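Long-range contacts in 4,5-DOPA dioxygenase extradiol (PDB 2PW6), which opens the aromatic ring of DOPA between carbons 4 and 5 in vitro with zinc as cofactor, although its physiological substrate is unknown: residues V52-H57 with V139-D144; A17-H22 with L169-N174; R61-T66 with A106-T111. All blocks are in the same frame, centred on the assembly; numbering follows the deposited sequence.

Contact 1 (V52-H57 with V139-D144); sequences VVVSAH and VQLSID. With ZN (zinc ion), chain B.
Val139 O takes the shorter of the two hydrogen bonds between the strands, from Val53 N at 2.9 Å, and Val52 CA adds a C-H...O contact to the same oxygen. Val53 answers with its own carbonyl: Leu141 N donates to Val53 O over 3.0 Å with an N-H...O angle of 179°. These two bonds knit 52-55 and 139-144 as parallel strands, with Val53 paired to Gln140. Their axes diverge by 36°, and beyond Leu141 side chains take over from backbone bonds.

Val54 carries that apolar part, with its two methyls divided between two partners. CG1, anti to the backbone N (chi1 179°), meets Ile143 CD1 at 3.7 Å, the two side chains crossing at about a right angle. CG2 lies 3.8 Å from Leu141 CD2, and here the side chains run side by side, pointing the same way. An alanine here would probably open a gap beside Leu141 CD2 and leave Ile143 CD1 with little more than the Ser55 carbonyl for company on this strand. Nearby, Val52 CG1 rests on Leu141 CB, while Ile143 CD1 also reaches Ser55 O at 3.3 Å, close packing of a methyl on a carbonyl.

Where the chain turns its corner, Ser55 OG accepts from His57 N at 3.0 Å in an ST turn; the same hydroxyl is bonded to Asp120 and Ser123. The corner places His57 so that its NE2 binds the zinc ion at 2.3 Å, alongside His22, His234 and Asp86 of the second subunit.

Helix 95-105 covers Val52 and Val139 on one face. Strand 52-55 bonds along its other edge to 167-173, while 138-144 has 63-66 as its further neighbour, antiparallel to it.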
loop_
_atom_site.group_PDB
_atom_site.type_symbol
_atom_site.label_atom_id
_atom_site.label_comp_id
_atom_site.label_asym_id
_atom_site.label_seq_id
_atom_site.Cartn_x
_atom_site.Cartn_y
_atom_site.Cartn_z
ATOM N N VAL A 52 13.590 -3.611 15.838
ATOM C CA VAL A 52 12.666 -2.487 15.790
ATOM C C VAL A 52 12.617 -1.981 14.323
ATOM O O VAL A 52 13.595 -1.443 13.841
ATOM C CB VAL A 52 13.117 -1.327 16.733
ATOM C CG1 VAL A 52 12.123 -0.178 16.668
ATOM C CG2 VAL A 52 13.235 -1.812 18.160
ATOM N N VAL A 53 11.484 -2.200 13.647
ATOM C CA VAL A 53 11.211 -1.720 12.300
ATOM C C VAL A 53 10.582 -0.325 12.317
ATOM O O VAL A 53 9.552 -0.130 12.947
ATOM C CB VAL A 53 10.267 -2.671 11.517
ATOM C CG1 VAL A 53 10.299 -2.307 10.015
ATOM C CG2 VAL A 53 10.737 -4.056 11.618
ATOM N N VAL A 54 11.233 0.627 11.643
ATOM C CA VAL A 54 10.672 1.970 11.372
ATOM C C VAL A 54 10.376 2.104 9.858
ATOM O O VAL A 54 11.251 1.884 9.017
ATOM C CB VAL A 54 11.566 3.098 11.919
ATOM C CG1 VAL A 54 10.957 4.476 11.606
ATOM C CG2 VAL A 54 11.728 2.967 13.466
ATOM N N SER A 55 9.128 2.386 9.508
ATOM C CA SER A 55 8.772 2.614 8.092
ATOM C C SER A 55 8.245 3.998 7.846
ATOM O O SER A 55 7.468 4.492 8.653
ATOM C CB SER A 55 7.686 1.662 7.639
ATOM O OG SER A 55 7.321 1.905 6.298
ATOM N N ALA A 56 8.622 4.585 6.690
ATOM C CA ALA A 56 7.982 5.798 6.106
ATOM C C ALA A 56 6.477 5.770 6.201
ATOM O O ALA A 56 5.808 6.779 6.414
ATOM C CB ALA A 56 8.373 5.922 4.606
ATOM N N HIS A 57 5.931 4.601 5.981
ATOM C CA HIS A 57 4.505 4.447 5.894
ATOM C C HIS A 57 3.759 4.293 7.253
ATOM O O HIS A 57 2.575 4.163 7.249
ATOM C CB HIS A 57 4.199 3.282 4.956
ATOM C CG HIS A 57 4.625 3.513 3.537
ATOM N ND1 HIS A 57 3.759 4.003 2.584
ATOM C CD2 HIS A 57 5.813 3.316 2.907
ATOM C CE1 HIS A 57 4.391 4.096 1.428
ATOM N NE2 HIS A 57 5.642 3.692 1.594
ATOM N N VAL A 139 9.248 -5.787 16.611
ATOM C CA VAL A 139 8.388 -4.697 17.037
ATOM C C VAL A 139 8.314 -3.629 15.903
ATOM O O VAL A 139 9.310 -3.322 15.258
ATOM C CB VAL A 139 8.955 -4.145 18.374
ATOM C CG1 VAL A 139 8.568 -2.753 18.613
ATOM C CG2 VAL A 139 8.476 -5.054 19.587
ATOM N N GLN A 140 7.127 -3.098 15.639
ATOM C CA GLN A 140 6.985 -1.902 14.782
ATOM C C GLN A 140 6.894 -0.599 15.604
ATOM O O GLN A 140 6.183 -0.534 16.608
ATOM C CB GLN A 140 5.770 -2.046 13.883
ATOM C CG GLN A 140 5.802 -3.303 13.007
ATOM C CD GLN A 140 4.440 -3.687 12.551
ATOM O OE1 GLN A 140 3.540 -3.900 13.372
ATOM N NE2 GLN A 140 4.247 -3.759 11.244
ATOM N N LEU A 141 7.667 0.400 15.191
ATOM C CA LEU A 141 7.656 1.729 15.770
ATOM C C LEU A 141 7.189 2.761 14.710
ATOM O O LEU A 141 7.636 2.706 13.559
ATOM C CB LEU A 141 9.059 2.105 16.266
ATOM C CG LEU A 141 9.219 3.517 16.866
ATOM C CD1 LEU A 141 8.434 3.660 18.212
ATOM C CD2 LEU A 141 10.687 3.801 17.047
ATOM N N SER A 142 6.307 3.680 15.102
ATOM C CA SER A 142 5.740 4.642 14.166
ATOM C C SER A 142 6.437 5.997 14.325
ATOM O O SER A 142 7.140 6.253 15.330
ATOM C CB SER A 142 4.228 4.761 14.344
ATOM O OG SER A 142 3.916 5.572 15.456
ATOM N N ILE A 143 6.277 6.857 13.317
ATOM C CA ILE A 143 6.990 8.143 13.277
ATOM C C ILE A 143 5.978 9.210 13.665
ATOM O O ILE A 143 4.940 9.304 13.064
ATOM C CB ILE A 143 7.600 8.405 11.833
ATOM C CG1 ILE A 143 8.757 7.437 11.542
ATOM C CG2 ILE A 143 8.082 9.861 11.657
ATOM C CD1 ILE A 143 8.909 7.089 10.058
ATOM N N ASP A 144 6.276 10.006 14.669
ATOM C CA ASP A 144 5.356 11.081 15.081
ATOM C C ASP A 144 5.341 12.264 14.068
ATOM O O ASP A 144 6.293 13.054 14.044
ATOM C CB ASP A 144 5.768 11.615 16.467
ATOM C CG ASP A 144 4.703 12.532 17.110
ATOM O OD1 ASP A 144 3.738 12.993 16.454
ATOM O OD2 ASP A 144 4.819 12.771 18.334
HETATM ZN ZN ZN B . 7.497 4.064 0.312
#

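Contact 2 (A17-H22 with L169-N174). With ZN (zinc ion), chain B.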
loop_
_atom_site.group_PDB
_atom_site.type_symbol
_atom_site.label_atom_id
_atom_site.label_comp_id
_atom_site.label_asym_id
_atom_site.label_seq_id
_atom_site.Cartn_x
_atom_site.Cartn_y
_atom_site.Cartn_z
ATOM N N ALA A 17 22.701 -0.338 12.980
ATOM C CA ALA A 17 21.433 0.214 12.509
ATOM C C ALA A 17 21.467 0.432 10.978
ATOM O O ALA A 17 22.501 0.767 10.389
ATOM C CB ALA A 17 21.081 1.502 13.254
ATOM N N LEU A 18 20.325 0.213 10.346
ATOM C CA LEU A 18 20.211 0.210 8.904
ATOM C C LEU A 18 19.051 1.056 8.428
ATOM O O LEU A 18 17.918 0.871 8.885
ATOM C CB LEU A 18 20.008 -1.211 8.406
ATOM C CG LEU A 18 21.231 -2.003 7.951
ATOM C CD1 LEU A 18 22.284 -2.138 9.029
ATOM C CD2 LEU A 18 20.739 -3.368 7.539
ATOM N N PHE A 19 19.356 1.998 7.535
ATOM C CA PHE A 19 18.348 2.720 6.739
ATOM C C PHE A 19 18.372 2.172 5.329
ATOM O O PHE A 19 19.400 2.192 4.686
ATOM C CB PHE A 19 18.616 4.239 6.689
ATOM C CG PHE A 19 17.704 4.967 5.739
ATOM C CD1 PHE A 19 16.380 5.193 6.071
ATOM C CD2 PHE A 19 18.162 5.364 4.461
ATOM C CE1 PHE A 19 15.534 5.832 5.204
ATOM C CE2 PHE A 19 17.318 5.997 3.573
ATOM C CZ PHE A 19 16.017 6.241 3.933
ATOM N N LEU A 20 17.252 1.670 4.844
ATOM C CA LEU A 20 17.209 1.165 3.496
ATOM C C LEU A 20 16.273 2.026 2.649
ATOM O O LEU A 20 15.153 2.325 3.069
ATOM C CB LEU A 20 16.766 -0.309 3.438
ATOM C CG LEU A 20 17.564 -1.490 4.022
ATOM C CD1 LEU A 20 19.066 -1.262 3.967
ATOM C CD2 LEU A 20 17.147 -1.761 5.463
ATOM N N GLY A 21 16.755 2.420 1.465
ATOM C CA GLY A 21 15.923 2.955 0.407
ATOM C C GLY A 21 15.165 1.784 -0.135
ATOM O O GLY A 21 15.753 0.774 -0.490
ATOM N N HIS A 22 13.853 1.868 -0.186
ATOM C CA HIS A 22 13.035 0.760 -0.628
ATOM C C HIS A 22 12.258 1.024 -1.902
ATOM O O HIS A 22 12.179 2.143 -2.339
ATOM C CB HIS A 22 12.117 0.269 0.495
ATOM C CG HIS A 22 10.979 1.187 0.819
ATOM N ND1 HIS A 22 10.657 1.533 2.102
ATOM C CD2 HIS A 22 10.069 1.795 0.037
ATOM C CE1 HIS A 22 9.615 2.326 2.099
ATOM N NE2 HIS A 22 9.237 2.503 0.857
ATOM N N LEU A 169 18.123 -1.995 14.627
ATOM C CA LEU A 169 17.245 -0.991 14.083
ATOM C C LEU A 169 17.220 -1.120 12.534
ATOM O O LEU A 169 18.275 -1.045 11.868
ATOM C CB LEU A 169 17.703 0.388 14.568
ATOM C CG LEU A 169 18.035 0.430 16.081
ATOM C CD1 LEU A 169 18.732 1.712 16.534
ATOM C CD2 LEU A 169 16.808 0.126 17.016
ATOM N N VAL A 170 16.037 -1.387 11.982
ATOM C CA VAL A 170 15.838 -1.326 10.525
ATOM C C VAL A 170 14.816 -0.219 10.152
ATOM O O VAL A 170 13.618 -0.368 10.352
ATOM C CB VAL A 170 15.478 -2.713 9.900
ATOM C CG1 VAL A 170 14.242 -3.252 10.508
ATOM C CG2 VAL A 170 15.249 -2.615 8.398
ATOM N N ALA A 171 15.323 0.908 9.666
ATOM C CA ALA A 171 14.466 2.011 9.159
ATOM C C ALA A 171 14.394 1.913 7.641
ATOM O O ALA A 171 15.382 1.588 7.002
ATOM C CB ALA A 171 15.019 3.313 9.567
ATOM N N SER A 172 13.214 2.100 7.067
ATOM C CA SER A 172 13.109 2.090 5.616
ATOM C C SER A 172 12.253 3.234 5.091
ATOM O O SER A 172 11.193 3.547 5.650
ATOM C CB SER A 172 12.732 0.715 5.008
ATOM O OG SER A 172 11.343 0.509 4.825
ATOM N N GLY A 173 12.768 3.867 4.032
ATOM C CA GLY A 173 12.083 4.962 3.340
ATOM C C GLY A 173 12.870 5.309 2.096
ATOM O O GLY A 173 13.269 4.406 1.375
ATOM N N ASN A 174 13.128 6.610 1.878
ATOM C CA ASN A 174 13.724 7.126 0.602
ATOM C C ASN A 174 14.061 8.587 0.814
ATOM O O ASN A 174 13.150 9.418 1.046
ATOM C CB ASN A 174 12.761 7.033 -0.623
ATOM C CG ASN A 174 12.465 5.593 -1.093
ATOM O OD1 ASN A 174 11.295 5.143 -1.050
ATOM N ND2 ASN A 174 13.489 4.893 -1.624
HETATM ZN ZN ZN B . 7.497 4.064 0.312
#
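His22 and Ser172 meet at the tight end of this wholly buried strand pair. His22 CG sits between the backbone N and the carbonyl carbon (chi1 72°), and the ring's ND1 donates to Ser172 OG at 3.0 Å, with the oxygen close to the ring plane. Ser172 OG is also bonded to Ser123, a second-shell link that would hold the ring against turning. Gly173 O lies over one face of the imidazole, offset toward the rim, and accepts from His22 N. Asn174 closes the corner: its side chain crosses that of His22 at about a right angle, and ND2 donates to a lone pair of His22 O over 3.1 Å, with a further bond to Ser264 O. Close by, the Phe19 ring brings CZ to 3.6 Å from Asn174 N, edge-on, as helix 236-243 packs against the same ring.

The opposite end, around Ala17, has no solvent side, yet its side chains touch more sparsely. Ala17 CB meets Leu169 CB at 3.8 Å, and in the middle of the pair Phe19 CD1 stands 4.2 Å from Ala171 CB. On the other face Leu20 CD2 fits more closely to Val170 CG2, 3.6 Å away. Backbone bonds run throughout, including Ala171 N to Leu18 O at 2.7 Å.

The carboxyl end of strand 17-21 thus delivers a ligand, held by the end of its parallel neighbour: His22 NE2 binds the zinc ion at 2.4 Å, in the metal site of this LigB-type extradiol dioxygenase.

Contact 3 (R61-T66 with A106-T111); sequences RGTGVT and APIPVT
One edge of the large mixed sheet is formed here, where Val110 and Thr111 of the outermost strand, 110-113, lie parallel to 63-66. Thr111 grips its neighbour through both backbone groups: its N donates to Thr63 O at 3.2 Å, and its O accepts from Val65 N at 2.9 Å. Val110 CG1, anti to its backbone N (chi1 -172°), packs on Val65 CG2 at 3.7 Å, the two side chains set obliquely, and also approaches Thr63 O.

The two strands are the ends of a beta-alpha-beta crossover, and its connecting helix, 95-105, covers Val65 and Val110 on one side of the sheet. Two waters add bridges between the segments. One accepts from Thr63 N and donates to Pro109 O at 2.7 Å. A second donates to Thr63 O, which it shares with Thr111 N, and is hydrogen-bonded to Thr111 OG1 at 2.6 Å. Ile108 CG2 comes only as near as 4.0 Å to Thr63 OG1; Trp151 of helix 149-159 touches both residues. Along its other edge, 63-66 pairs antiparallel with 138-144, where Ser142 OG bonds to Gly64 N.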
loop_
_atom_site.group_PDB
_atom_site.type_symbol
_atom_site.label_atom_id
_atom_site.label_comp_id
_atom_site.label_asym_id
_atom_site.label_seq_id
_atom_site.Cartn_x
_atom_site.Cartn_y
_atom_site.Cartn_z
ATOM N N ARG A 61 -0.016 10.784 14.193
ATOM C CA ARG A 61 0.144 11.753 15.280
ATOM C C ARG A 61 0.407 10.980 16.563
ATOM O O ARG A 61 -0.378 10.122 16.922
ATOM C CB ARG A 61 -1.057 12.679 15.477
ATOM C CG ARG A 61 -0.628 13.944 16.348
ATOM C CD ARG A 61 -1.788 14.732 17.038
ATOM N NE ARG A 61 -3.009 14.811 16.218
ATOM C CZ ARG A 61 -3.135 15.531 15.097
ATOM N NH1 ARG A 61 -2.113 16.260 14.632
ATOM N NH2 ARG A 61 -4.289 15.521 14.434
ATOM N N GLY A 62 1.508 11.297 17.230
ATOM C CA GLY A 62 1.999 10.517 18.367
ATOM C C GLY A 62 2.818 9.313 17.935
ATOM O O GLY A 62 2.793 8.914 16.776
ATOM N N THR A 63 3.566 8.752 18.880
ATOM C CA THR A 63 4.406 7.590 18.655
ATOM C C THR A 63 3.600 6.356 19.091
ATOM O O THR A 63 3.005 6.325 20.196
ATOM C CB THR A 63 5.744 7.734 19.430
ATOM O OG1 THR A 63 6.413 8.964 19.066
ATOM C CG2 THR A 63 6.681 6.558 19.184
ATOM N N GLY A 64 3.536 5.376 18.196
ATOM C CA GLY A 64 2.952 4.078 18.464
ATOM C C GLY A 64 3.997 2.977 18.402
ATOM O O GLY A 64 5.063 3.163 17.815
ATOM N N VAL A 65 3.693 1.843 19.060
ATOM C CA VAL A 65 4.531 0.647 19.142
ATOM C C VAL A 65 3.564 -0.543 19.091
ATOM O O VAL A 65 2.482 -0.492 19.675
ATOM C CB VAL A 65 5.372 0.635 20.460
ATOM C CG1 VAL A 65 5.828 -0.760 20.866
ATOM C CG2 VAL A 65 6.551 1.543 20.399
ATOM N N THR A 66 3.917 -1.590 18.356
ATOM C CA THR A 66 3.157 -2.832 18.368
ATOM C C THR A 66 4.091 -3.968 18.773
ATOM O O THR A 66 5.246 -3.968 18.425
ATOM C CB THR A 66 2.566 -3.220 16.991
ATOM O OG1 THR A 66 3.602 -3.762 16.159
ATOM C CG2 THR A 66 1.929 -2.051 16.301
ATOM N N ALA A 106 9.853 6.706 27.618
ATOM C CA ALA A 106 9.142 7.484 28.650
ATOM C C ALA A 106 10.052 8.628 29.062
ATOM O O ALA A 106 11.261 8.412 29.171
ATOM C CB ALA A 106 8.797 6.611 29.856
ATOM N N PRO A 107 9.491 9.841 29.288
ATOM C CA PRO A 107 8.069 10.225 29.253
ATOM C C PRO A 107 7.388 10.509 27.901
ATOM O O PRO A 107 6.232 10.946 27.930
ATOM C CB PRO A 107 8.015 11.469 30.143
ATOM C CG PRO A 107 9.332 12.131 29.909
ATOM C CD PRO A 107 10.351 10.982 29.655
ATOM N N ILE A 108 8.034 10.211 26.753
ATOM C CA ILE A 108 7.330 10.247 25.453
ATOM C C ILE A 108 6.104 9.353 25.574
ATOM O O ILE A 108 6.247 8.163 25.806
ATOM C CB ILE A 108 8.176 9.691 24.194
ATOM C CG1 ILE A 108 9.583 10.309 24.010
ATOM C CG2 ILE A 108 7.345 9.701 22.911
ATOM C CD1 ILE A 108 9.686 11.754 23.873
ATOM N N PRO A 109 4.887 9.913 25.439
ATOM C CA PRO A 109 3.695 9.042 25.471
ATOM C C PRO A 109 3.585 8.053 24.302
ATOM O O PRO A 109 3.504 8.472 23.138
ATOM C CB PRO A 109 2.524 10.028 25.444
ATOM C CG PRO A 109 3.129 11.393 25.770
ATOM C CD PRO A 109 4.555 11.346 25.338
ATOM N N VAL A 110 3.556 6.756 24.604
ATOM C CA VAL A 110 3.413 5.720 23.578
ATOM C C VAL A 110 2.093 4.963 23.664
ATOM O O VAL A 110 1.670 4.538 24.758
ATOM C CB VAL A 110 4.570 4.686 23.572
ATOM C CG1 VAL A 110 4.441 3.798 22.375
ATOM C CG2 VAL A 110 5.892 5.345 23.510
ATOM N N THR A 111 1.472 4.790 22.496
ATOM C CA THR A 111 0.288 3.993 22.305
ATOM C C THR A 111 0.755 2.571 21.942
ATOM O O THR A 111 1.626 2.382 21.071
ATOM C CB THR A 111 -0.601 4.643 21.203
ATOM O OG1 THR A 111 -0.994 5.949 21.653
ATOM C CG2 THR A 111 -1.883 3.852 20.914
HETATM O O HOH W 1 3.325 10.544 21.455
HETATM O O HOH W 2 0.641 7.827 21.052
#

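In the fold
From the N terminus, strand 17-21 comes first, and its partner arrives only with 167-173, so contact 2 closes the longest loop. Contact 1 is nested inside it, joining 52-57 to 139-144, and contact 3 is nested in turn inside contact 1, between 61-66 and 106-111; none cross. All three lie in one sheet. Strand 50-60 joins contacts 1 and 2 through backbone bonds to 167-173, while 138-144 joins contacts 1 and 3 by pairing with 63-66. Contacts 1 and 2 each bring a histidine to the same zinc ion. Contact 3 lies at the sheet's margin, its centre about 20 Å from that of contact 2.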